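Local coordinates for cell wall surface anchor family protein (Streptococcus agalactiae, PDB 3PHS) that serves as the minor pilin GBS52 of the streptococcal pilus, where an IgG-like domain mediates adhesion to lung epithelial cells, at residues 43-48 against 82-87; 16-21 against 126-131; 99-104 against 116-121. All coordinates share one frame; numbering follows the deposited sequence.

Interaction 1 of 3, residues 43-48 against 82-87; sequences EGVLYQ and ATTNQQ
The hydroxyl OG1 of T84 is held by two hydrogen bonds: the amide N of V45 donates to it at 2.9 Å, and OG1 is itself hydrogen-bonded to the carbonyl of I42. A chi1 of 61° sets OG1 between the backbone N and carbonyl carbon of T84, while the methyl CG2 stands at the rim of the Y47 ring, 3.8 Å from CE1 and near the ring plane. The V45 and T84 side chains lie side by side, CB of V45 against OG1.

Around this node the backbones pair. T84 N donates to V45 O, and G44 N reaches T84 O at 2.9 Å, nearly straight at N-H but well above the carbonyl plane. Farther on, Y47 and A82 form an antiparallel hydrogen-bonded pair, with Y47 N at 2.9 Å from A82 O. On the face of L46 and T83, the T83 methyl CG2 packs on G44 CA at 3.5 Å. The carboxylate OE1 of E43 accepts a hydrogen bond from a water that also donates weakly to T84 O.

The threonine thus stands in for a backbone acceptor just where regular strand pairing stops, tying the approach to strand 46-52 onto the end of strand 76-83.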
# COMPACT_ATOMS: atom_id res chain seq x y z
N GLU A 43 12.87 12.23 4.51
CA GLU A 43 13.97 11.54 5.18
C GLU A 43 13.50 10.18 5.74
O GLU A 43 12.31 10.01 6.09
CB GLU A 43 14.56 12.44 6.29
CG GLU A 43 15.81 11.89 7.01
CD GLU A 43 15.49 10.89 8.12
OE1 GLU A 43 16.35 10.04 8.44
OE2 GLU A 43 14.36 10.93 8.67
N GLY A 44 14.43 9.23 5.85
CA GLY A 44 14.16 7.96 6.55
C GLY A 44 13.58 6.83 5.71
O GLY A 44 13.21 5.78 6.25
N VAL A 45 13.49 7.03 4.40
CA VAL A 45 12.98 5.99 3.50
C VAL A 45 14.11 5.04 3.15
O VAL A 45 15.20 5.47 2.72
CB VAL A 45 12.30 6.56 2.19
CG1 VAL A 45 11.77 5.42 1.28
CG2 VAL A 45 11.16 7.53 2.53
N LEU A 46 13.86 3.75 3.37
CA LEU A 46 14.85 2.71 3.10
C LEU A 46 14.77 2.24 1.66
O LEU A 46 13.73 1.72 1.23
CB LEU A 46 14.65 1.53 4.06
CG LEU A 46 15.55 0.31 3.91
CD1 LEU A 46 17.02 0.71 3.82
CD2 LEU A 46 15.31 -0.59 5.12
N TYR A 47 15.85 2.46 0.92
CA TYR A 47 16.01 1.94 -0.45
C TYR A 47 16.97 0.75 -0.46
O TYR A 47 18.01 0.75 0.23
CB TYR A 47 16.49 3.04 -1.42
CG TYR A 47 15.34 3.90 -1.89
CD1 TYR A 47 14.96 5.05 -1.18
CD2 TYR A 47 14.58 3.53 -3.00
CE1 TYR A 47 13.88 5.82 -1.61
CE2 TYR A 47 13.48 4.29 -3.41
CZ TYR A 47 13.15 5.44 -2.71
OH TYR A 47 12.07 6.19 -3.14
N GLN A 48 16.61 -0.27 -1.23
CA GLN A 48 17.52 -1.37 -1.47
C GLN A 48 17.77 -1.51 -2.96
O GLN A 48 16.85 -1.36 -3.76
CB GLN A 48 16.95 -2.67 -0.90
CG GLN A 48 16.86 -2.57 0.59
CD GLN A 48 16.32 -3.79 1.26
OE1 GLN A 48 16.46 -3.93 2.48
NE2 GLN A 48 15.70 -4.69 0.49
N ALA A 82 20.43 2.00 1.46
CA ALA A 82 20.66 3.36 1.94
C ALA A 82 19.36 3.96 2.36
O ALA A 82 18.31 3.68 1.77
CB ALA A 82 21.35 4.26 0.87
N THR A 83 19.44 4.79 3.39
CA THR A 83 18.28 5.51 3.89
C THR A 83 18.33 6.97 3.43
O THR A 83 19.36 7.63 3.58
CB THR A 83 18.28 5.46 5.42
OG1 THR A 83 18.22 4.09 5.84
CG2 THR A 83 17.11 6.22 5.99
N THR A 84 17.22 7.48 2.91
CA THR A 84 17.19 8.90 2.51
C THR A 84 17.53 9.85 3.65
O THR A 84 17.11 9.67 4.79
CB THR A 84 15.84 9.30 1.88
OG1 THR A 84 14.80 9.10 2.86
CG2 THR A 84 15.56 8.47 0.61
N ASN A 85 18.33 10.86 3.32
CA ASN A 85 18.81 11.83 4.28
C ASN A 85 17.94 13.10 4.31
O ASN A 85 16.81 13.10 3.79
CB ASN A 85 20.31 12.13 4.05
CG ASN A 85 20.59 12.78 2.68
OD1 ASN A 85 21.72 12.71 2.18
ND2 ASN A 85 19.59 13.41 2.09
N GLN A 86 18.46 14.17 4.92
CA GLN A 86 17.71 15.43 5.06
C GLN A 86 17.35 16.12 3.72
O GLN A 86 16.44 16.96 3.66
CB GLN A 86 18.45 16.39 6.00
CG GLN A 86 18.60 15.82 7.42
CD GLN A 86 18.78 16.91 8.48
OE1 GLN A 86 18.07 16.91 9.48
NE2 GLN A 86 19.74 17.81 8.27
N GLN A 87 18.06 15.77 2.65
CA GLN A 87 17.71 16.24 1.30
C GLN A 87 16.91 15.19 0.50
O GLN A 87 16.74 15.32 -0.72
CB GLN A 87 18.97 16.63 0.54
CG GLN A 87 19.64 17.93 1.02
CD GLN A 87 20.17 17.85 2.41
OE1 GLN A 87 21.01 16.99 2.73
NE2 GLN A 87 19.70 18.74 3.28
O HOH W 1 18.89 10.18 7.65

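Interaction 2 of 3, residues 16-21 against 126-131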
# COMPACT_ATOMS: atom_id res chain seq x y z
N THR A 16 22.46 8.07 -6.75
CA THR A 16 21.73 8.87 -5.75
C THR A 16 20.26 8.70 -6.05
O THR A 16 19.84 8.95 -7.16
CB THR A 16 22.08 10.38 -5.84
OG1 THR A 16 23.48 10.57 -5.61
CG2 THR A 16 21.28 11.20 -4.79
N ILE A 17 19.49 8.25 -5.05
CA ILE A 17 18.04 8.11 -5.21
C ILE A 17 17.45 9.29 -4.48
O ILE A 17 17.74 9.49 -3.31
CB ILE A 17 17.51 6.79 -4.53
CG1 ILE A 17 18.18 5.51 -5.08
CG2 ILE A 17 15.99 6.69 -4.60
CD1 ILE A 17 18.57 5.51 -6.47
N VAL A 18 16.63 10.08 -5.17
CA VAL A 18 16.04 11.28 -4.57
C VAL A 18 14.55 11.06 -4.39
O VAL A 18 13.80 10.94 -5.36
CB VAL A 18 16.30 12.56 -5.43
CG1 VAL A 18 15.94 13.85 -4.66
CG2 VAL A 18 17.77 12.63 -5.85
N HIS A 19 14.13 10.98 -3.13
CA HIS A 19 12.74 10.69 -2.80
C HIS A 19 11.96 11.99 -2.50
O HIS A 19 12.12 12.56 -1.43
CB HIS A 19 12.70 9.74 -1.58
CG HIS A 19 11.33 9.24 -1.25
ND1 HIS A 19 10.95 7.92 -1.40
CD2 HIS A 19 10.24 9.89 -0.76
CE1 HIS A 19 9.68 7.78 -1.05
NE2 HIS A 19 9.23 8.96 -0.65
N LEU A 20 11.14 12.43 -3.46
CA LEU A 20 10.37 13.68 -3.35
C LEU A 20 8.89 13.40 -3.47
O LEU A 20 8.46 12.65 -4.35
CB LEU A 20 10.76 14.67 -4.47
CG LEU A 20 12.26 15.01 -4.55
CD1 LEU A 20 12.55 15.95 -5.73
CD2 LEU A 20 12.72 15.63 -3.23
N GLU A 21 8.10 13.99 -2.58
CA GLU A 21 6.66 13.98 -2.74
C GLU A 21 6.31 15.23 -3.55
O GLU A 21 6.44 16.35 -3.07
CB GLU A 21 5.93 13.94 -1.39
CG GLU A 21 6.06 12.55 -0.72
CD GLU A 21 5.37 12.44 0.63
OE1 GLU A 21 4.90 13.46 1.19
OE2 GLU A 21 5.34 11.31 1.15
N VAL A 126 21.59 9.86 -11.15
CA VAL A 126 20.67 10.47 -10.19
C VAL A 126 19.24 10.08 -10.62
O VAL A 126 18.84 10.31 -11.76
CB VAL A 126 20.84 11.99 -10.10
CG1 VAL A 126 19.83 12.61 -9.11
CG2 VAL A 126 22.28 12.36 -9.68
N ILE A 127 18.50 9.45 -9.73
CA ILE A 127 17.20 8.91 -10.12
C ILE A 127 16.12 9.36 -9.14
O ILE A 127 16.39 9.49 -7.94
CB ILE A 127 17.19 7.36 -10.24
CG1 ILE A 127 17.49 6.72 -8.93
CG2 ILE A 127 18.16 6.82 -11.37
CD1 ILE A 127 16.57 5.60 -8.68
N TYR A 128 14.93 9.61 -9.67
CA TYR A 128 13.79 10.11 -8.92
C TYR A 128 12.69 9.05 -9.03
O TYR A 128 11.98 9.01 -10.04
CB TYR A 128 13.31 11.45 -9.50
CG TYR A 128 14.33 12.57 -9.37
CD1 TYR A 128 15.35 12.72 -10.31
CD2 TYR A 128 14.28 13.46 -8.30
CE1 TYR A 128 16.33 13.74 -10.18
CE2 TYR A 128 15.24 14.48 -8.16
CZ TYR A 128 16.26 14.60 -9.11
OH TYR A 128 17.20 15.61 -8.99
N PRO A 129 12.57 8.15 -8.03
CA PRO A 129 11.52 7.12 -8.18
C PRO A 129 10.14 7.78 -8.26
O PRO A 129 9.96 8.88 -7.74
CB PRO A 129 11.66 6.27 -6.91
CG PRO A 129 13.11 6.46 -6.50
CD PRO A 129 13.37 7.92 -6.81
N LYS A 130 9.20 7.10 -8.91
CA LYS A 130 7.81 7.60 -9.01
C LYS A 130 7.11 7.26 -7.71
O LYS A 130 7.05 6.10 -7.30
CB LYS A 130 7.10 6.94 -10.20
CG LYS A 130 7.79 7.24 -11.52
CD LYS A 130 7.13 6.53 -12.71
CE LYS A 130 8.01 6.65 -13.96
NZ LYS A 130 7.62 5.64 -14.99
N ILE A 131 6.64 8.30 -7.03
CA ILE A 131 6.17 8.15 -5.67
C ILE A 131 4.74 8.64 -5.59
O ILE A 131 4.44 9.74 -6.03
CB ILE A 131 7.08 8.93 -4.69
CG1 ILE A 131 8.46 8.25 -4.59
CG2 ILE A 131 6.47 9.00 -3.26
CD1 ILE A 131 9.56 9.25 -4.27
O HOH W 2 11.36 11.12 -6.53
O HOH W 3 5.68 12.07 -5.78
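The torsions of H19 and I131 bring ring and methyl together: H19 carries CG anti to its backbone N (chi1 -173°), and I131 has CG1 anti to its carbonyl carbon, with CD1 extended beyond it (chi2 151°). The methyl CD1 of I131 settles over the centre of the imidazole, 3.4 Å from the ring centroid and only 6° off the normal, a CH-pi contact in which all five ring atoms share. CG2 of I131 lies near NE2. The imidazole's ND1 is hydrogen-bonded to Y47 OH.

A second CH-pi contact forms on the other side of the strand, where CG2 of V18 sits over the face of the Y128 ring, 4.3 Å from its centroid. The V18 and Y128 side chains run side by side, CB of V18 touching CE2 of Y128 at 3.5 Å, and CD1 of L20 comes to the ring edge near its plane. On the H19 side of the strand, CG2 of I17 presses tightly on CG of P129 at 3.5 Å, the two side chains crossing at about a right angle.

The backbones run parallel. I127 N donates to T16 O at 2.9 Å and V18 N to I127 O at 2.8 Å, both nearly along the C=O axis. Beyond I127 direct pairing gives way to water: one molecule donates to V18 O and P129 O, another to L20 O and I131 O.

Chemically, the contact changes character along its length, from direct backbone hydrogen bonds to water bridges, while apolar groups pack throughout. The ND1 bond to Y47 probably sets the orientation of the H19 ring, and the I131 methyl covers one of its faces.

Interaction 3 of 3, residues 99-104 against 116-121; sequences IYYGLA and AFLVDL
A beta hairpin of strands 98-106 and 109-121 supplies this contact, an antiparallel pairing at one margin of a four-stranded sheet, consistent with an Ig-like fold. The short strand axes approach to 4.6 Å and their directions differ by 149°. Two hydrogen-bonded pairs, Y100 with V119 and G102 with F117, give four backbone bonds; the shortest runs from V119 N to Y100 O at 2.7 Å.

On the face shared by G102 and F117, a chi1 of 49° places CG of F117 between its backbone N and carbonyl carbon, and the phenyl ring lies back across the neighbouring strand. CA of G102 makes a CH-pi contact 4.0 Å from the ring centroid, and G102 O stands above the same ring, offset toward its rim. The ring lies against the bare CA of the glycine. Along this face, CE1 of Y100 meets CD2 of L121 at 3.7 Å.

The opposite face is built around Y101. CD2 of L118 lies at the edge of the Y101 ring, near its plane, and touches CB of Y101 at 3.8 Å, while CB of A116 packs against CZ of Y101 at 3.5 Å. The hydroxyl of Y101 is hydrogen-bonded to N65 OD1. At the far end, CD1 of I99 rests beside OD1 of D120, 3.3 Å away.

Helix 60-65 packs over the Y101 and L118 face, with L61 touching both residues and the W64 ring meeting that of Y101. F117 reaches P129 and L32 on the other face, and strand 46-52 flanks strand 98-106 as its second neighbour.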
# COMPACT_ATOMS: atom_id res chain seq x y z
N ILE A 99 23.66 -3.81 -13.65
CA ILE A 99 22.23 -3.50 -13.71
C ILE A 99 21.68 -3.75 -12.32
O ILE A 99 21.94 -4.78 -11.74
CB ILE A 99 21.45 -4.39 -14.75
CG1 ILE A 99 22.06 -4.33 -16.18
CG2 ILE A 99 19.94 -4.03 -14.78
CD1 ILE A 99 22.35 -2.96 -16.65
N TYR A 100 20.93 -2.78 -11.79
CA TYR A 100 20.39 -2.87 -10.45
C TYR A 100 18.88 -2.68 -10.45
O TYR A 100 18.36 -1.82 -11.16
CB TYR A 100 20.99 -1.80 -9.54
CG TYR A 100 22.47 -1.97 -9.31
CD1 TYR A 100 23.39 -1.57 -10.29
CD2 TYR A 100 22.94 -2.57 -8.13
CE1 TYR A 100 24.79 -1.76 -10.08
CE2 TYR A 100 24.32 -2.76 -7.92
CZ TYR A 100 25.22 -2.36 -8.89
OH TYR A 100 26.57 -2.57 -8.67
N TYR A 101 18.21 -3.48 -9.64
CA TYR A 101 16.81 -3.32 -9.37
C TYR A 101 16.70 -2.65 -8.02
O TYR A 101 17.21 -3.17 -7.02
CB TYR A 101 16.14 -4.69 -9.31
CG TYR A 101 14.68 -4.68 -8.92
CD1 TYR A 101 13.69 -4.26 -9.83
CD2 TYR A 101 14.27 -5.12 -7.66
CE1 TYR A 101 12.35 -4.28 -9.47
CE2 TYR A 101 12.92 -5.14 -7.29
CZ TYR A 101 11.98 -4.72 -8.21
OH TYR A 101 10.65 -4.75 -7.86
N GLY A 102 16.00 -1.52 -7.99
CA GLY A 102 15.83 -0.73 -6.77
C GLY A 102 14.37 -0.63 -6.35
O GLY A 102 13.48 -0.55 -7.19
N LEU A 103 14.14 -0.64 -5.04
CA LEU A 103 12.78 -0.49 -4.51
C LEU A 103 12.87 0.14 -3.14
O LEU A 103 13.92 0.10 -2.50
CB LEU A 103 12.08 -1.86 -4.41
CG LEU A 103 12.41 -2.79 -3.24
CD1 LEU A 103 11.43 -3.95 -3.20
CD2 LEU A 103 13.82 -3.32 -3.36
N ALA A 104 11.77 0.74 -2.68
CA ALA A 104 11.68 1.15 -1.29
C ALA A 104 11.06 0.03 -0.48
O ALA A 104 10.12 -0.65 -0.94
CB ALA A 104 10.85 2.42 -1.15
N ALA A 116 9.12 0.49 -8.21
CA ALA A 116 10.45 -0.09 -8.34
C ALA A 116 11.01 0.18 -9.74
O ALA A 116 10.25 0.45 -10.69
CB ALA A 116 10.40 -1.58 -8.07
N PHE A 117 12.33 0.10 -9.88
CA PHE A 117 12.96 0.54 -11.13
C PHE A 117 14.21 -0.29 -11.42
O PHE A 117 14.80 -0.89 -10.51
CB PHE A 117 13.35 2.02 -11.05
CG PHE A 117 14.10 2.38 -9.81
CD1 PHE A 117 13.41 2.81 -8.67
CD2 PHE A 117 15.48 2.22 -9.75
CE1 PHE A 117 14.10 3.09 -7.50
CE2 PHE A 117 16.18 2.51 -8.59
CZ PHE A 117 15.49 2.95 -7.46
N LEU A 118 14.63 -0.27 -12.68
CA LEU A 118 15.94 -0.80 -13.02
C LEU A 118 16.89 0.37 -13.27
O LEU A 118 16.49 1.37 -13.86
CB LEU A 118 15.86 -1.71 -14.25
CG LEU A 118 15.23 -3.07 -14.01
CD1 LEU A 118 14.99 -3.74 -15.35
CD2 LEU A 118 16.11 -3.94 -13.07
N VAL A 119 18.13 0.25 -12.82
CA VAL A 119 19.16 1.26 -13.16
C VAL A 119 20.24 0.56 -14.01
O VAL A 119 20.82 -0.43 -13.58
CB VAL A 119 19.88 1.86 -11.92
CG1 VAL A 119 20.68 3.12 -12.33
CG2 VAL A 119 18.91 2.18 -10.77
N ASP A 120 20.49 1.10 -15.20
CA ASP A 120 21.59 0.65 -16.06
C ASP A 120 22.82 1.47 -15.62
O ASP A 120 23.10 2.55 -16.17
CB ASP A 120 21.18 0.94 -17.51
CG ASP A 120 22.17 0.43 -18.54
OD1 ASP A 120 23.20 -0.19 -18.22
OD2 ASP A 120 21.89 0.69 -19.74
N LEU A 121 23.52 0.97 -14.59
CA LEU A 121 24.59 1.73 -13.93
C LEU A 121 25.93 1.58 -14.66
O LEU A 121 26.81 0.79 -14.27
CB LEU A 121 24.71 1.38 -12.43
CG LEU A 121 25.53 2.39 -11.62
CD1 LEU A 121 24.74 3.71 -11.42
CD2 LEU A 121 25.96 1.72 -10.28

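In the fold
From the N terminus, strand 13-21 opens the outermost loop, which interaction 2 closes more than a hundred residues later. Both other contacts nest inside it: interaction 1 closes the loop from 43-48 to 82-87, which holds both helices, before interaction 3 forms the hairpin of 99-104 and 116-121. These two lie in series and share one antiparallel sheet, where strands 46-52 and 98-106 are neighbours and Q48 N probably hydrogen-bonds to L103 O. Interaction 2 belongs to the other, mixed sheet. Y47 packs on I17 there and meets H19 and, like F117, the loop at P129, so side chains from interactions 1 and 3 link the two sheets of the N-terminal domain, consistent with an Ig-like fold.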